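Local coordinates for protein arginine N-methyltransferase, putative (Trypanosoma brucei brucei, PDB 4LWP) that probably transfers methyl groups from S-adenosyl-L-methionine to arginine side chains of proteins, histones perhaps among them, at residues 184-189 with 295-300; 159-164 with 254-259; 61-66 with 80-85; 194-199 with 231-236. All coordinates share one frame; numbering follows the deposited sequence.

In the fold
Contact 3 holds the ligand: its glycine loop and E84 bind S-adenosyl-L-homocysteine. Contact 2 touches contact 3, A160 CB lying 3.7 Å from V61 CG2, and joins the cofactor-binding part of the chain to the loop 254-259. Contact 1 belongs to the same mixed sheet as contact 3, although their centres are about 27 Å apart; the F299 side chain comes within about 12 Å of the ligand. Contact 4 packs on contact 1 through L235 CD1 and T296 CB, 4.3 Å apart, and is nested in the chain between the strands of contact 1. The centres of contacts 3 and 4 are about 36 Å apart, on opposite sides of the chain's centre.

Contact 1: residues 184-189 with 295-300; sequences ATVFVA and FTVWFD
F187 places CG anti to its carbonyl carbon (chi1 -64°), whereas W298 holds CG between its backbone N and carbonyl carbon (chi1 67°), which leans the indole back over the neighbouring strand and onto F187. These two form one of the hydrogen-bonded pairs of an antiparallel beta sheet, made where strand 178-191 meets strand 289-303 in the barrel-like part of the arginine methyltransferase fold. F187 CB sits over one face of the indole in a CH-pi contact, 3.6 Å from the centroid of the five-membered ring. The phenyl ring is slid aside, so although the planes are near parallel the rings barely overlap. A189 CB meets the six-membered part of the indole, 3.9 Å from W298 CZ3. D300 CB lies at the edge of the F187 ring, and D300 CG is 3.4 Å from F187 CE2, the carboxylate turned 60° from the ring plane; D300 OD1 is hydrogen-bonded to S309 OG.

On the other face, shared with the F299 ring that turns to W319, V186 CG1 touches V297 CG1 at 3.9 Å, while V188 and V297 lie alongside each other and both touch M349 of strand 344-353. Six backbone bonds tie T185 to D300, F187 to W298 and A189 to T296, the shortest being F187 N to W298 O at 2.7 Å. T185 O, bonded to D300 N, also receives a CA-H...O contact from F299 CA at 3.1 Å.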
loop_
_atom_site.group_PDB
_atom_site.type_symbol
_atom_site.label_atom_id
_atom_site.label_comp_id
_atom_site.label_asym_id
_atom_site.label_seq_id
_atom_site.Cartn_x
_atom_site.Cartn_y
_atom_site.Cartn_z
ATOM N N ALA A 184 27.003 2.537 -14.079
ATOM C CA ALA A 184 26.131 2.817 -12.952
ATOM C C ALA A 184 26.844 3.718 -11.962
ATOM O O ALA A 184 28.052 3.570 -11.751
ATOM C CB ALA A 184 25.692 1.539 -12.284
ATOM N N THR A 185 26.104 4.651 -11.367
ATOM C CA THR A 185 26.651 5.549 -10.359
ATOM C C THR A 185 25.749 5.633 -9.123
ATOM O O THR A 185 24.528 5.719 -9.268
ATOM C CB THR A 185 26.829 6.957 -10.935
ATOM O OG1 THR A 185 27.648 6.876 -12.098
ATOM C CG2 THR A 185 27.462 7.885 -9.921
ATOM N N VAL A 186 26.336 5.602 -7.930
ATOM C CA VAL A 186 25.606 5.897 -6.676
ATOM C C VAL A 186 25.774 7.374 -6.263
ATOM O O VAL A 186 26.901 7.847 -6.179
ATOM C CB VAL A 186 26.111 4.995 -5.522
ATOM C CG1 VAL A 186 25.632 5.494 -4.157
ATOM C CG2 VAL A 186 25.743 3.520 -5.763
ATOM N N PHE A 187 24.679 8.105 -6.024
ATOM C CA PHE A 187 24.764 9.507 -5.568
ATOM C C PHE A 187 24.294 9.669 -4.113
ATOM O O PHE A 187 23.401 8.947 -3.656
ATOM C CB PHE A 187 23.933 10.436 -6.467
ATOM C CG PHE A 187 24.419 10.511 -7.894
ATOM C CD1 PHE A 187 25.404 11.419 -8.266
ATOM C CD2 PHE A 187 23.874 9.689 -8.865
ATOM C CE1 PHE A 187 25.845 11.485 -9.573
ATOM C CE2 PHE A 187 24.307 9.761 -10.172
ATOM C CZ PHE A 187 25.299 10.659 -10.526
ATOM N N VAL A 188 24.873 10.637 -3.407
ATOM C CA VAL A 188 24.571 10.900 -1.995
ATOM C C VAL A 188 24.337 12.391 -1.777
ATOM O O VAL A 188 25.020 13.196 -2.401
ATOM C CB VAL A 188 25.732 10.474 -1.081
ATOM C CG1 VAL A 188 25.351 10.639 0.386
ATOM C CG2 VAL A 188 26.109 9.067 -1.355
ATOM N N ALA A 189 23.405 12.765 -0.893
ATOM C CA ALA A 189 23.224 14.179 -0.551
ATOM C C ALA A 189 22.750 14.330 0.877
ATOM O O ALA A 189 21.952 13.522 1.340
ATOM C CB ALA A 189 22.235 14.851 -1.518
ATOM N N PHE A 295 21.365 11.668 5.385
ATOM C CA PHE A 295 21.765 11.626 3.971
ATOM C C PHE A 295 20.811 10.758 3.149
ATOM O O PHE A 295 20.328 9.720 3.625
ATOM C CB PHE A 295 23.199 11.106 3.828
ATOM C CG PHE A 295 24.224 11.962 4.522
ATOM C CD1 PHE A 295 24.479 11.804 5.874
ATOM C CD2 PHE A 295 24.919 12.932 3.824
ATOM C CE1 PHE A 295 25.416 12.603 6.520
ATOM C CE2 PHE A 295 25.856 13.725 4.456
ATOM C CZ PHE A 295 26.103 13.567 5.813
ATOM N N THR A 296 20.506 11.187 1.930
ATOM C CA THR A 296 19.674 10.365 1.080
ATOM C C THR A 296 20.524 9.850 -0.071
ATOM O O THR A 296 21.432 10.540 -0.551
ATOM C CB THR A 296 18.427 11.120 0.567
ATOM O OG1 THR A 296 17.630 10.220 -0.211
ATOM C CG2 THR A 296 18.814 12.297 -0.306
ATOM N N VAL A 297 20.253 8.614 -0.472
ATOM C CA VAL A 297 21.079 7.918 -1.441
ATOM C C VAL A 297 20.264 7.407 -2.618
ATOM O O VAL A 297 19.203 6.810 -2.440
ATOM C CB VAL A 297 21.806 6.735 -0.790
ATOM C CG1 VAL A 297 22.553 5.945 -1.834
ATOM C CG2 VAL A 297 22.752 7.233 0.278
ATOM N N TRP A 298 20.750 7.661 -3.820
ATOM C CA TRP A 298 20.098 7.170 -5.015
ATOM C C TRP A 298 21.134 6.733 -6.047
ATOM O O TRP A 298 22.333 6.745 -5.771
ATOM C CB TRP A 298 19.168 8.238 -5.593
ATOM C CG TRP A 298 19.846 9.504 -6.167
ATOM C CD1 TRP A 298 20.287 9.685 -7.442
ATOM C CD2 TRP A 298 20.087 10.751 -5.481
ATOM N NE1 TRP A 298 20.795 10.951 -7.593
ATOM C CE2 TRP A 298 20.684 11.625 -6.408
ATOM C CE3 TRP A 298 19.856 11.202 -4.177
ATOM C CZ2 TRP A 298 21.054 12.936 -6.073
ATOM C CZ3 TRP A 298 20.234 12.497 -3.845
ATOM C CH2 TRP A 298 20.819 13.352 -4.795
ATOM N N PHE A 299 20.665 6.317 -7.216
ATOM C CA PHE A 299 21.551 5.874 -8.294
ATOM C C PHE A 299 21.070 6.286 -9.692
ATOM O O PHE A 299 19.869 6.486 -9.928
ATOM C CB PHE A 299 21.725 4.348 -8.260
ATOM C CG PHE A 299 20.488 3.584 -8.627
ATOM C CD1 PHE A 299 20.180 3.316 -9.957
ATOM C CD2 PHE A 299 19.645 3.089 -7.629
ATOM C CE1 PHE A 299 19.038 2.599 -10.299
ATOM C CE2 PHE A 299 18.501 2.378 -7.953
ATOM C CZ PHE A 299 18.187 2.127 -9.289
ATOM N N ASP A 300 22.025 6.358 -10.614
ATOM C CA ASP A 300 21.773 6.425 -12.045
ATOM C C ASP A 300 22.358 5.190 -12.732
ATOM O O ASP A 300 23.324 4.623 -12.243
ATOM C CB ASP A 300 22.424 7.656 -12.663
ATOM C CG ASP A 300 21.725 8.975 -12.318
ATOM O OD1 ASP A 300 20.791 9.028 -11.475
ATOM O OD2 ASP A 300 22.153 9.990 -12.922
#

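Contact 2: residues 159-164 with 254-259; sequences RARNFF and TVQEEV
R161 turns the edge of its guanidinium to the carbonyl oxygen of V255. The R161 NH2 to V255 O separation is very short at 2.5 Å and best read with caution, and the second approach, from R161 NH1, is weak. NH2 is also bonded to L252 O, and NH1 gives a further hydrogen bond to N162 OD1 at 2.9 Å, nearly in the guanidinium plane. N162 is thereby used at both ends of its amide: N162 ND2 donates to Q256 OE1 at 3.2 Å, on a lone pair of Q256 OE1 in the plane of that carbonyl, and almost straight (170°). ND2 also donates to a water, 2.8 Å from N162 ND2, which in turn reaches E257 OE2 weakly. R159 makes its salt bridge with E113, its guanidinium staying out of contact with the E257 carboxylate. Helix 154-170 thus links two parts of the fold: R161 and N162 meet loop 254-259, I158 touches V255, Q256 and E257, and A160 packs on V61 of strand 57-61 and V112 of helix 112-117.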
loop_
_atom_site.group_PDB
_atom_site.type_symbol
_atom_site.label_atom_id
_atom_site.label_comp_id
_atom_site.label_asym_id
_atom_site.label_seq_id
_atom_site.Cartn_x
_atom_site.Cartn_y
_atom_site.Cartn_z
ATOM N N ARG A 159 28.615 -12.790 -13.010
ATOM C CA ARG A 159 28.879 -14.196 -13.349
ATOM C C ARG A 159 28.430 -14.532 -14.748
ATOM O O ARG A 159 29.104 -15.263 -15.473
ATOM C CB ARG A 159 28.175 -15.140 -12.385
ATOM C CG ARG A 159 28.766 -15.197 -10.990
ATOM C CD ARG A 159 27.745 -15.790 -10.004
ATOM N NE ARG A 159 28.222 -15.472 -8.680
ATOM C CZ ARG A 159 27.464 -15.168 -7.639
ATOM N NH1 ARG A 159 26.147 -15.159 -7.730
ATOM N NH2 ARG A 159 28.054 -14.873 -6.504
ATOM N N ALA A 160 27.269 -14.022 -15.126
ATOM C CA ALA A 160 26.777 -14.279 -16.472
ATOM C C ALA A 160 27.742 -13.708 -17.498
ATOM O O ALA A 160 28.086 -14.383 -18.480
ATOM C CB ALA A 160 25.387 -13.693 -16.661
ATOM N N ARG A 161 28.193 -12.480 -17.251
ATOM C CA ARG A 161 29.073 -11.789 -18.187
ATOM C C ARG A 161 30.374 -12.561 -18.375
ATOM O O ARG A 161 30.783 -12.817 -19.510
ATOM C CB ARG A 161 29.364 -10.355 -17.713
ATOM C CG ARG A 161 30.272 -9.575 -18.644
ATOM C CD ARG A 161 31.579 -9.255 -17.929
ATOM N NE ARG A 161 31.413 -8.152 -17.010
ATOM C CZ ARG A 161 32.033 -8.023 -15.843
ATOM N NH1 ARG A 161 32.884 -8.942 -15.404
ATOM N NH2 ARG A 161 31.785 -6.956 -15.116
ATOM N N ASN A 162 31.009 -12.931 -17.263
ATOM C CA ASN A 162 32.242 -13.713 -17.322
ATOM C C ASN A 162 32.034 -15.055 -18.035
ATOM O O ASN A 162 32.866 -15.468 -18.844
ATOM C CB ASN A 162 32.788 -13.965 -15.923
ATOM C CG ASN A 162 33.314 -12.694 -15.266
ATOM O OD1 ASN A 162 33.541 -11.687 -15.937
ATOM N ND2 ASN A 162 33.509 -12.741 -13.937
ATOM N N PHE A 163 30.911 -15.710 -17.769
ATOM C CA PHE A 163 30.621 -16.998 -18.399
ATOM C C PHE A 163 30.444 -16.912 -19.898
ATOM O O PHE A 163 30.911 -17.796 -20.623
ATOM C CB PHE A 163 29.371 -17.633 -17.797
ATOM C CG PHE A 163 28.901 -18.880 -18.517
ATOM C CD1 PHE A 163 29.569 -20.100 -18.345
ATOM C CD2 PHE A 163 27.771 -18.848 -19.335
ATOM C CE1 PHE A 163 29.126 -21.257 -18.983
ATOM C CE2 PHE A 163 27.318 -20.001 -19.978
ATOM C CZ PHE A 163 27.995 -21.207 -19.801
ATOM N N PHE A 164 29.741 -15.883 -20.365
ATOM C CA PHE A 164 29.462 -15.774 -21.786
ATOM C C PHE A 164 30.645 -15.221 -22.518
ATOM O O PHE A 164 30.749 -15.392 -23.735
ATOM C CB PHE A 164 28.215 -14.931 -22.037
ATOM C CG PHE A 164 26.962 -15.697 -21.781
ATOM C CD1 PHE A 164 26.658 -16.814 -22.557
ATOM C CD2 PHE A 164 26.150 -15.389 -20.696
ATOM C CE1 PHE A 164 25.527 -17.571 -22.303
ATOM C CE2 PHE A 164 25.027 -16.132 -20.433
ATOM C CZ PHE A 164 24.710 -17.232 -21.230
ATOM N N THR A 254 33.518 -4.286 -16.745
ATOM C CA THR A 254 34.767 -4.553 -16.033
ATOM C C THR A 254 34.581 -4.842 -14.529
ATOM O O THR A 254 35.453 -5.442 -13.906
ATOM C CB THR A 254 35.766 -3.338 -16.138
ATOM O OG1 THR A 254 35.254 -2.217 -15.400
ATOM C CG2 THR A 254 36.007 -2.921 -17.569
ATOM N N VAL A 255 33.457 -4.444 -13.941
ATOM C CA VAL A 255 33.285 -4.633 -12.500
ATOM C C VAL A 255 33.308 -6.122 -12.151
ATOM O O VAL A 255 32.760 -6.972 -12.865
ATOM C CB VAL A 255 31.978 -3.988 -11.984
ATOM C CG1 VAL A 255 30.763 -4.710 -12.558
ATOM C CG2 VAL A 255 31.923 -4.000 -10.458
ATOM N N GLN A 256 33.992 -6.439 -11.062
ATOM C CA GLN A 256 34.127 -7.813 -10.617
ATOM C C GLN A 256 33.572 -7.908 -9.220
ATOM O O GLN A 256 33.451 -6.888 -8.537
ATOM C CB GLN A 256 35.591 -8.273 -10.655
ATOM C CG GLN A 256 36.248 -8.255 -12.038
ATOM C CD GLN A 256 35.801 -9.413 -12.928
ATOM O OE1 GLN A 256 34.930 -10.193 -12.567
ATOM N NE2 GLN A 256 36.411 -9.526 -14.099
ATOM N N GLU A 257 33.261 -9.134 -8.793
ATOM C CA GLU A 257 32.617 -9.355 -7.510
ATOM C C GLU A 257 33.421 -8.731 -6.353
ATOM O O GLU A 257 32.837 -8.162 -5.416
ATOM C CB GLU A 257 32.381 -10.859 -7.290
ATOM C CG GLU A 257 33.367 -11.860 -7.994
ATOM C CD GLU A 257 33.222 -12.003 -9.551
ATOM O OE1 GLU A 257 33.950 -11.249 -10.263
ATOM O OE2 GLU A 257 32.440 -12.897 -10.056
ATOM N N GLU A 258 34.747 -8.758 -6.474
ATOM C CA GLU A 258 35.660 -8.251 -5.452
ATOM C C GLU A 258 35.317 -6.818 -5.043
ATOM O O GLU A 258 35.477 -6.431 -3.881
ATOM C CB GLU A 258 37.114 -8.322 -5.989
ATOM C CG GLU A 258 38.225 -8.224 -4.944
ATOM C CD GLU A 258 39.640 -8.221 -5.562
ATOM O OE1 GLU A 258 40.336 -7.184 -5.438
ATOM O OE2 GLU A 258 40.064 -9.250 -6.165
ATOM N N VAL A 259 34.813 -6.043 -5.999
ATOM C CA VAL A 259 34.510 -4.636 -5.763
ATOM C C VAL A 259 33.353 -4.489 -4.766
ATOM O O VAL A 259 33.269 -3.511 -4.031
ATOM C CB VAL A 259 34.181 -3.933 -7.108
ATOM C CG1 VAL A 259 33.529 -2.563 -6.908
ATOM C CG2 VAL A 259 35.443 -3.812 -7.947
HETATM O O HOH W 1 32.491 -14.986 -12.647
#

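Contact 3: residues 61-66 with 80-85. With SAH (S-adenosyl-L-homocysteine), chain I.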
loop_
_atom_site.group_PDB
_atom_site.type_symbol
_atom_site.label_atom_id
_atom_site.label_comp_id
_atom_site.label_asym_id
_atom_site.label_seq_id
_atom_site.Cartn_x
_atom_site.Cartn_y
_atom_site.Cartn_z
ATOM N N VAL A 61 19.481 -11.558 -18.829
ATOM C CA VAL A 61 19.717 -12.167 -17.519
ATOM C C VAL A 61 18.689 -11.696 -16.497
ATOM O O VAL A 61 18.683 -10.525 -16.110
ATOM C CB VAL A 61 21.128 -11.839 -16.987
ATOM C CG1 VAL A 61 21.358 -12.459 -15.619
ATOM C CG2 VAL A 61 22.151 -12.327 -17.922
ATOM N N GLY A 62 17.846 -12.618 -16.038
ATOM C CA GLY A 62 16.753 -12.279 -15.135
ATOM C C GLY A 62 15.601 -11.620 -15.869
ATOM O O GLY A 62 15.166 -10.517 -15.533
ATOM N N SER A 63 15.102 -12.325 -16.872
ATOM C CA SER A 63 14.178 -11.779 -17.854
ATOM C C SER A 63 12.722 -11.601 -17.374
ATOM O O SER A 63 11.946 -10.885 -18.018
ATOM C CB SER A 63 14.210 -12.662 -19.101
ATOM O OG SER A 63 13.919 -14.010 -18.764
ATOM N N GLY A 64 12.349 -12.285 -16.291
ATOM C CA GLY A 64 11.030 -12.122 -15.695
ATOM C C GLY A 64 9.887 -12.377 -16.659
ATOM O O GLY A 64 9.646 -13.515 -17.047
ATOM N N THR A 65 9.194 -11.317 -17.056
ATOM C CA THR A 65 8.114 -11.434 -18.026
ATOM C C THR A 65 8.665 -11.571 -19.446
ATOM O O THR A 65 7.909 -11.843 -20.383
ATOM C CB THR A 65 7.146 -10.240 -17.961
ATOM O OG1 THR A 65 7.849 -9.031 -18.273
ATOM C CG2 THR A 65 6.485 -10.150 -16.561
ATOM N N GLY A 66 9.958 -11.309 -19.618
ATOM C CA GLY A 66 10.592 -11.463 -20.919
ATOM C C GLY A 66 10.501 -10.215 -21.771
ATOM O O GLY A 66 10.876 -10.223 -22.950
ATOM N N VAL A 80 17.663 -14.668 -29.079
ATOM C CA VAL A 80 17.782 -14.207 -27.703
ATOM C C VAL A 80 17.663 -15.360 -26.724
ATOM O O VAL A 80 16.726 -16.151 -26.803
ATOM C CB VAL A 80 16.696 -13.155 -27.353
ATOM C CG1 VAL A 80 16.877 -12.656 -25.911
ATOM C CG2 VAL A 80 16.725 -11.987 -28.333
ATOM N N PHE A 81 18.606 -15.451 -25.799
ATOM C CA PHE A 81 18.494 -16.383 -24.689
ATOM C C PHE A 81 17.952 -15.641 -23.475
ATOM O O PHE A 81 18.550 -14.664 -23.009
ATOM C CB PHE A 81 19.842 -17.048 -24.416
ATOM C CG PHE A 81 20.317 -17.904 -25.560
ATOM C CD1 PHE A 81 19.846 -19.205 -25.705
ATOM C CD2 PHE A 81 21.173 -17.390 -26.528
ATOM C CE1 PHE A 81 20.252 -19.998 -26.782
ATOM C CE2 PHE A 81 21.579 -18.170 -27.609
ATOM C CZ PHE A 81 21.110 -19.476 -27.736
ATOM N N SER A 82 16.803 -16.097 -22.986
ATOM C CA SER A 82 16.086 -15.442 -21.904
ATOM C C SER A 82 16.175 -16.296 -20.654
ATOM O O SER A 82 15.565 -17.368 -20.564
ATOM C CB SER A 82 14.630 -15.207 -22.316
ATOM O OG SER A 82 13.864 -14.575 -21.299
ATOM N N ILE A 83 16.925 -15.802 -19.679
ATOM C CA ILE A 83 17.230 -16.576 -18.499
ATOM C C ILE A 83 16.392 -16.101 -17.317
ATOM O O ILE A 83 16.433 -14.916 -16.955
ATOM C CB ILE A 83 18.716 -16.475 -18.142
ATOM C CG1 ILE A 83 19.594 -16.876 -19.333
ATOM C CG2 ILE A 83 19.048 -17.337 -16.919
ATOM C CD1 ILE A 83 21.079 -16.729 -19.043
ATOM N N GLU A 84 15.624 -17.018 -16.736
ATOM C CA GLU A 84 14.770 -16.710 -15.587
ATOM C C GLU A 84 14.621 -17.926 -14.693
ATOM O O GLU A 84 14.170 -18.971 -15.150
ATOM C CB GLU A 84 13.385 -16.224 -16.054
ATOM C CG GLU A 84 12.360 -16.158 -14.951
ATOM C CD GLU A 84 12.756 -15.206 -13.847
ATOM O OE1 GLU A 84 12.730 -15.623 -12.663
ATOM O OE2 GLU A 84 13.109 -14.042 -14.160
ATOM N N ALA A 85 14.994 -17.786 -13.425
ATOM C CA ALA A 85 15.016 -18.913 -12.487
ATOM C C ALA A 85 13.643 -19.298 -11.965
ATOM O O ALA A 85 13.422 -20.451 -11.593
ATOM C CB ALA A 85 15.895 -18.587 -11.295
HETATM N N SAH I . 13.989 -8.341 -16.829
HETATM C CA SAH I . 12.665 -8.152 -16.266
HETATM C CB SAH I . 12.614 -8.585 -14.806
HETATM C CG SAH I . 13.792 -8.203 -13.906
HETATM S SD SAH I . 13.404 -8.612 -12.177
HETATM C C SAH I . 12.278 -6.695 -16.425
HETATM O O SAH I . 11.096 -6.341 -16.312
HETATM O OXT SAH I . 13.156 -5.854 -16.677
HETATM C "C5'" SAH I . 14.792 -9.770 -12.095
HETATM C "C4'" SAH I . 14.412 -11.225 -12.402
HETATM O "O4'" SAH I . 15.587 -12.005 -12.332
HETATM C "C3'" SAH I . 13.403 -11.897 -11.471
HETATM O "O3'" SAH I . 12.347 -12.417 -12.258
HETATM C "C2'" SAH I . 14.170 -13.052 -10.827
HETATM O "O2'" SAH I . 13.430 -14.246 -10.771
HETATM C "C1'" SAH I . 15.303 -13.275 -11.803
HETATM N N9 SAH I . 16.570 -13.720 -11.216
HETATM C C8 SAH I . 17.199 -13.204 -10.112
HETATM N N7 SAH I . 18.351 -13.878 -9.943
HETATM C C5 SAH I . 18.474 -14.797 -10.933
HETATM C C6 SAH I . 19.465 -15.729 -11.217
HETATM N N6 SAH I . 20.544 -15.817 -10.428
HETATM N N1 SAH I . 19.310 -16.555 -12.314
HETATM C C2 SAH I . 18.185 -16.445 -13.123
HETATM N N3 SAH I . 17.204 -15.516 -12.831
HETATM C C4 SAH I . 17.358 -14.707 -11.751
#
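The carboxylate of E84 reaches to the loop 61-66, its CG anti to the backbone N (chi1 168°) and the chain bent at chi2, which sets OE2 between G64 N and ribose O3' of S-adenosyl-L-homocysteine, and OE1 beside O2'. E84 OE2 accepts from ligand O3' at 2.6 Å and, on its anti side, from G64 N at 2.9 Å. E84 OE1 accepts from ligand O2', though the 2.4 Å distance is doubtfully short, and is also bonded to S86 N. S82 OG comes at S63 OG from the side, nearly perpendicular to the S63 CB-OG bond and 2.6 Å away; either could be the donor, and both are bonded to the amide of Q92. I83 O is gripped by S63 N at 2.9 Å, with a weak second bond from G62 N. G62 O accepts from the ligand amino N at 2.8 Å. V61 and I83 pair in parallel, bringing the glycine-rich loop after strand 57-61 beside E84 after strand 79-83, the cofactor site typical of class I, Rossmann-like methyltransferases.

Contact 4: residues 194-199 with 231-236; sequences KPYYVQ and LVECLP
The Y196 ring has L235 CD2 over one face, 4.0 Å from Y196 CD1, and the ring of P236 at its edge, with P236 CD 4.1 Å from that same Y196 CD1. E233 CG and L231 CD2 approach obliquely further along the ring, E233 CG being 4.2 Å from Y196 CE1. The ring plane and the E233 carboxylate are only 12° apart, while the two side chains lie roughly perpendicular. Y196 has CG anti to its backbone N (chi1 170°), which lays the phenol along the segment 231-236 and leaves its hydroxyl bonded to the hydroxyl of Y201.

Helix 194-205 and helix 214-225, whose Y221 and Y224 also touch Y196, are placed between strand 178-191 and strand 231-233, as is the helical dimerisation arm in related arginine methyltransferases. The start of helix 194-205, probably the base of such an arm, packs on strand 231-233 and the loop after it without a hydrogen bond between the two segments. P236 carries much of the contact: P236 CG meets Y196 CA at 3.9 Å, and P236 CB comes within 3.4 Å of Q199 OE1, the two side chains running antiparallel. Backbone groups of the loop after the strand find partners outside the helix: C234 N donates to E233 OE2 at 2.8 Å, from 43° above the carboxylate plane, and L235 N is bonded to Q321 OE1.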
loop_
_atom_site.group_PDB
_atom_site.type_symbol
_atom_site.label_atom_id
_atom_site.label_comp_id
_atom_site.label_asym_id
_atom_site.label_seq_id
_atom_site.Cartn_x
_atom_site.Cartn_y
_atom_site.Cartn_z
ATOM N N LYS A 194 12.969 18.508 7.870
ATOM C CA LYS A 194 11.835 19.412 8.109
ATOM C C LYS A 194 10.734 19.382 7.027
ATOM O O LYS A 194 9.564 19.236 7.377
ATOM C CB LYS A 194 12.319 20.855 8.282
ATOM C CG LYS A 194 13.512 21.048 9.228
ATOM C CD LYS A 194 13.139 20.938 10.694
ATOM C CE LYS A 194 14.027 21.845 11.528
ATOM N NZ LYS A 194 13.762 23.239 11.106
ATOM N N PRO A 195 11.095 19.506 5.725
ATOM C CA PRO A 195 10.042 19.515 4.697
ATOM C C PRO A 195 9.299 18.182 4.554
ATOM O O PRO A 195 8.119 18.184 4.200
ATOM C CB PRO A 195 10.806 19.844 3.401
ATOM C CG PRO A 195 12.112 20.423 3.854
ATOM C CD PRO A 195 12.427 19.689 5.117
ATOM N N TYR A 196 9.975 17.067 4.818
ATOM C CA TYR A 196 9.297 15.770 4.796
ATOM C C TYR A 196 8.307 15.700 5.953
ATOM O O TYR A 196 7.152 15.298 5.768
ATOM C CB TYR A 196 10.300 14.627 4.892
ATOM C CG TYR A 196 9.691 13.254 5.113
ATOM C CD1 TYR A 196 8.954 12.624 4.119
ATOM C CD2 TYR A 196 9.886 12.581 6.310
ATOM C CE1 TYR A 196 8.424 11.369 4.312
ATOM C CE2 TYR A 196 9.354 11.329 6.515
ATOM C CZ TYR A 196 8.621 10.725 5.516
ATOM O OH TYR A 196 8.095 9.470 5.729
ATOM N N TYR A 197 8.742 16.150 7.126
ATOM C CA TYR A 197 7.843 16.245 8.269
ATOM C C TYR A 197 6.659 17.165 7.974
ATOM O O TYR A 197 5.498 16.791 8.222
ATOM C CB TYR A 197 8.579 16.751 9.511
ATOM C CG TYR A 197 7.626 17.170 10.614
ATOM C CD1 TYR A 197 6.778 16.235 11.228
ATOM C CD2 TYR A 197 7.564 18.498 11.039
ATOM C CE1 TYR A 197 5.889 16.618 12.243
ATOM C CE2 TYR A 197 6.692 18.889 12.054
ATOM C CZ TYR A 197 5.852 17.947 12.647
ATOM O OH TYR A 197 4.984 18.341 13.642
ATOM N N VAL A 198 6.941 18.364 7.457
ATOM C CA VAL A 198 5.865 19.326 7.199
ATOM C C VAL A 198 4.879 18.860 6.109
ATOM O O VAL A 198 3.660 18.944 6.298
ATOM C CB VAL A 198 6.421 20.715 6.821
ATOM C CG1 VAL A 198 5.368 21.547 6.083
ATOM C CG2 VAL A 198 6.909 21.451 8.063
ATOM N N GLN A 199 5.398 18.345 4.994
ATOM C CA GLN A 199 4.551 17.987 3.854
ATOM C C GLN A 199 3.782 16.672 4.057
ATOM O O GLN A 199 2.695 16.506 3.516
ATOM C CB GLN A 199 5.396 17.893 2.566
ATOM C CG GLN A 199 6.044 19.234 2.104
ATOM C CD GLN A 199 6.881 19.092 0.834
ATOM O OE1 GLN A 199 6.669 18.172 0.039
ATOM N NE2 GLN A 199 7.851 19.998 0.647
ATOM N N LEU A 231 15.415 4.449 5.712
ATOM C CA LEU A 231 14.093 4.895 5.291
ATOM C C LEU A 231 13.966 4.839 3.762
ATOM O O LEU A 231 14.633 5.597 3.060
ATOM C CB LEU A 231 13.831 6.321 5.783
ATOM C CG LEU A 231 12.463 6.888 5.391
ATOM C CD1 LEU A 231 11.499 6.552 6.497
ATOM C CD2 LEU A 231 12.465 8.405 5.133
ATOM N N VAL A 232 13.096 3.986 3.236
ATOM C CA VAL A 232 12.921 3.943 1.786
ATOM C C VAL A 232 11.611 4.616 1.384
ATOM O O VAL A 232 10.531 4.076 1.599
ATOM C CB VAL A 232 12.980 2.494 1.252
ATOM C CG1 VAL A 232 12.168 1.555 2.140
ATOM C CG2 VAL A 232 12.553 2.423 -0.227
ATOM N N GLU A 233 11.726 5.805 0.798
ATOM C CA GLU A 233 10.577 6.675 0.543
ATOM C C GLU A 233 10.940 7.721 -0.518
ATOM O O GLU A 233 12.115 7.981 -0.756
ATOM C CB GLU A 233 10.112 7.351 1.853
ATOM C CG GLU A 233 8.788 8.119 1.727
ATOM C CD GLU A 233 7.714 7.321 0.969
ATOM O OE1 GLU A 233 7.226 6.299 1.521
ATOM O OE2 GLU A 233 7.369 7.706 -0.184
ATOM N N CYS A 234 9.938 8.281 -1.192
ATOM C CA CYS A 234 10.172 9.406 -2.094
ATOM C C CYS A 234 10.309 10.696 -1.274
ATOM O O CYS A 234 9.320 11.235 -0.777
ATOM C CB CYS A 234 9.037 9.528 -3.115
ATOM S SG CYS A 234 9.172 8.367 -4.521
ATOM N N LEU A 235 11.539 11.177 -1.116
ATOM C CA LEU A 235 11.770 12.404 -0.358
ATOM C C LEU A 235 11.472 13.631 -1.196
ATOM O O LEU A 235 11.948 13.742 -2.325
ATOM C CB LEU A 235 13.213 12.490 0.116
ATOM C CG LEU A 235 13.637 11.855 1.432
ATOM C CD1 LEU A 235 14.746 12.702 2.019
ATOM C CD2 LEU A 235 12.467 11.697 2.413
ATOM N N PRO A 236 10.706 14.571 -0.630
ATOM C CA PRO A 236 10.569 15.860 -1.318
ATOM C C PRO A 236 11.950 16.451 -1.536
ATOM O O PRO A 236 12.773 16.449 -0.610
ATOM C CB PRO A 236 9.725 16.712 -0.350
ATOM C CG PRO A 236 9.625 15.882 0.946
ATOM C CD PRO A 236 9.846 14.456 0.562
#